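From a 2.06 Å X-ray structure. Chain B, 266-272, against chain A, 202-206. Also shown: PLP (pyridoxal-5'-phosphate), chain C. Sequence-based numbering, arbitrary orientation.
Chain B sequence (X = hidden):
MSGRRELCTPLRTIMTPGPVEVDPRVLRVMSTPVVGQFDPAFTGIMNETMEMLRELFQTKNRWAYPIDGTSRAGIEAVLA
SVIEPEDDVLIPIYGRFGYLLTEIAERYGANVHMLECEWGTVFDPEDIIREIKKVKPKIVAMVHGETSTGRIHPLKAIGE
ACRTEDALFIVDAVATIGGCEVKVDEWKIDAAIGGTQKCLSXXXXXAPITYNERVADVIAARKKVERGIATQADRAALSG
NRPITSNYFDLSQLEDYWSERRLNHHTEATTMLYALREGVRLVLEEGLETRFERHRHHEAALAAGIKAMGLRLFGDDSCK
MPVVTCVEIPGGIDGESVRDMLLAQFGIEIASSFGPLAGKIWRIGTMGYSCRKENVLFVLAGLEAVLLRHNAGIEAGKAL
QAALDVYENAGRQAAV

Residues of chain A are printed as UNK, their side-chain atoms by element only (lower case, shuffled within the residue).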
# COMPACT_ATOMS: atom_id res chain seq x y z
N HIS B 266 1.59 1.71 -11.90
CA HIS B 266 0.58 1.66 -10.84
C HIS B 266 0.23 3.13 -10.45
O HIS B 266 1.01 4.06 -10.72
CB HIS B 266 1.13 0.91 -9.60
CG HIS B 266 2.36 1.55 -9.01
ND1 HIS B 266 2.33 2.30 -7.85
CD2 HIS B 266 3.62 1.63 -9.48
CE1 HIS B 266 3.53 2.79 -7.62
NE2 HIS B 266 4.34 2.39 -8.59
N THR B 267 -0.92 3.36 -9.83
CA THR B 267 -1.26 4.72 -9.39
C THR B 267 -0.60 4.89 -8.02
O THR B 267 -1.12 4.38 -7.03
CB THR B 267 -2.81 5.00 -9.34
OG1 THR B 267 -3.37 4.88 -10.66
CG2 THR B 267 -3.14 6.40 -8.76
N GLU B 268 0.59 5.52 -8.01
CA GLU B 268 1.28 5.81 -6.74
C GLU B 268 0.25 6.34 -5.69
O GLU B 268 -0.80 6.89 -6.07
CB GLU B 268 2.47 6.78 -6.93
CG GLU B 268 3.20 7.15 -5.60
CD GLU B 268 4.00 5.99 -5.04
OE1 GLU B 268 4.44 5.99 -3.81
OE2 GLU B 268 4.19 5.04 -5.85
N ALA B 269 0.52 6.14 -4.42
CA ALA B 269 -0.41 6.48 -3.39
C ALA B 269 -0.19 7.95 -2.99
O ALA B 269 0.77 8.28 -2.24
CB ALA B 269 -0.25 5.52 -2.15
N THR B 270 -1.04 8.82 -3.53
CA THR B 270 -1.02 10.29 -3.41
C THR B 270 -0.82 10.79 -1.98
O THR B 270 0.23 11.33 -1.64
CB THR B 270 -2.35 10.84 -3.94
OG1 THR B 270 -3.45 10.29 -3.15
CG2 THR B 270 -2.55 10.40 -5.33
N THR B 271 -1.81 10.58 -1.11
CA THR B 271 -1.72 11.02 0.29
C THR B 271 -0.54 10.44 1.02
O THR B 271 0.16 11.17 1.80
CB THR B 271 -3.00 10.69 1.02
OG1 THR B 271 -4.03 11.34 0.33
CG2 THR B 271 -2.98 11.17 2.44
N MET B 272 -0.27 9.14 0.78
CA MET B 272 0.84 8.48 1.49
C MET B 272 2.19 9.07 1.06
O MET B 272 3.14 9.11 1.82
CB MET B 272 0.80 6.93 1.27
CG MET B 272 -0.35 6.21 2.08
SD MET B 272 -0.19 6.43 3.90
CE MET B 272 1.44 5.72 4.26
N UNK A 202 -11.36 7.71 -2.66
CA UNK A 202 -10.46 7.49 -1.53
C UNK A 202 -9.02 7.50 -1.98
O UNK A 202 -8.74 7.00 -3.03
c UNK A 202 -12.24 6.44 -0.14
c UNK A 202 -9.82 5.68 0.21
c UNK A 202 -10.88 6.18 -0.79
N UNK A 203 -8.08 8.11 -1.20
CA UNK A 203 -6.68 8.14 -1.71
C UNK A 203 -6.25 6.76 -2.20
O UNK A 203 -6.58 5.75 -1.55
c UNK A 203 -8.19 8.76 0.09
c UNK A 203 -5.86 8.54 -0.47
c UNK A 203 -6.82 9.44 0.22
N UNK A 204 -5.50 6.74 -3.32
CA UNK A 204 -5.09 5.47 -3.95
C UNK A 204 -4.15 4.80 -2.99
O UNK A 204 -3.60 5.48 -2.12
o UNK A 204 -3.78 7.02 -5.07
c UNK A 204 -4.38 5.75 -5.26
N UNK A 205 -3.96 3.51 -3.16
CA UNK A 205 -3.15 2.74 -2.22
C UNK A 205 -3.88 1.76 -1.31
O UNK A 205 -3.31 1.26 -0.32
N UNK A 206 -5.13 1.41 -1.67
CA UNK A 206 -5.71 0.19 -1.09
C UNK A 206 -6.63 -0.42 -2.09
O UNK A 206 -7.07 0.29 -3.01
s UNK A 206 -6.91 0.31 2.75
c UNK A 206 -5.67 -0.10 1.53
c UNK A 206 -6.48 -0.55 4.27
c UNK A 206 -6.41 0.44 0.25
N1 PLP C . -7.60 -1.90 -13.35
C2 PLP C . -8.45 -0.93 -14.06
C2A PLP C . -9.59 -1.25 -14.82
C3 PLP C . -8.18 0.45 -14.04
O3 PLP C . -8.98 1.35 -14.69
C4 PLP C . -7.11 0.97 -13.34
C4A PLP C . -6.88 2.53 -13.34
C5 PLP C . -6.29 0.09 -12.65
C6 PLP C . -6.49 -1.32 -12.64
C5A PLP C . -5.12 0.70 -11.95
O4P PLP C . -5.10 0.35 -10.65
P PLP C . -3.92 1.04 -9.87
O1P PLP C . -3.22 2.11 -10.70
O2P PLP C . -3.02 -0.30 -9.44
O3P PLP C . -4.52 1.66 -8.42
O HOH W 1 -2.37 7.30 -0.62

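Position 202 of chain A carries three side-chain carbons, one of them bonded to CA and bearing the other two. This fork at CB, with no heteroatom, is that of valine. Its side chain is out of reach of the chain B stretch, so the contact makes no demand on it; Val202(A) leads into the touching residues in an extended conformation, with phi/psi of -113/140.

Position 203 also has three side-chain carbons, but here they close a ring onto the backbone nitrogen, which identifies proline. Its CA-to-CB bond points toward chain B, and the ring meets the first turn of its helix. The CG atom of Pro203(A) lies 3.4 Å from OG1 of Thr271(B), while its CB is 4.0 Å from OG1 of Thr270(B). A compact ring with no donor of its own suits packing of this kind, and it restricts phi, here -47°. The packing has a price: OG1 of Thr270(B) is buried without a polar partner.

At position 204 there is one carbon followed by one oxygen, the short hydroxyl side chain of serine. Its CA-to-CB bond points toward chain B, and its oxygen reaches the carbonyl of Glu268(B): OG of Ser204(A) donates a hydrogen bond to O of Glu268(B) at 3.1 Å. A backbone carbonyl is a good acceptor, and a hydroxyl one carbon from the main chain can reach it without filling much space. Its chi1 is 29°, between the usual wells. Carbon packs around the same side chain, with CG2 of Thr267(B) 3.8 Å from CB of Ser204(A) and CG2 of Thr270(B) 3.6 Å from its OG.

Position 205 has no side-chain atoms at all and is therefore glycine. Its CA lies 4.0 Å from CB of Ala269(B), and an ideal CB built on it would fall only 2.9 Å from that same methyl, a clash. The backbone gives a second reason: at phi/psi of 109/17 a CB would be jammed against the preceding carbonyl oxygen. Gly205(A) thus allows both these backbone angles and the close approach.

Position 206 bears an unbranched chain of two carbons, a sulfur and a terminal carbon, which is methionine. Like Val202(A), Met206(A) stays clear of the chain B stretch, its side chain out of reach.

The contact centres on Ser204(A), which has more of its own area covered by the other stretch (81 Å²) than any other residue here. Its hydroxyl binds chain B directly, whereas its carbonyl O accepts a 2.7 Å hydrogen bond from water 1, whose oxygen in turn accepts one from N of Met272(B) at 3.1 Å. The water thereby links the loop to a helical amide. Chain B also meets the cofactor through Thr267(B): its OG1 donates to O1P of PLP at 2.8 Å, and its N makes a weak bond to O1P, also at 2.8 Å. One residue therefore touches both the neighbouring subunit and the phosphate.

Chain A 202-206: VPSGM
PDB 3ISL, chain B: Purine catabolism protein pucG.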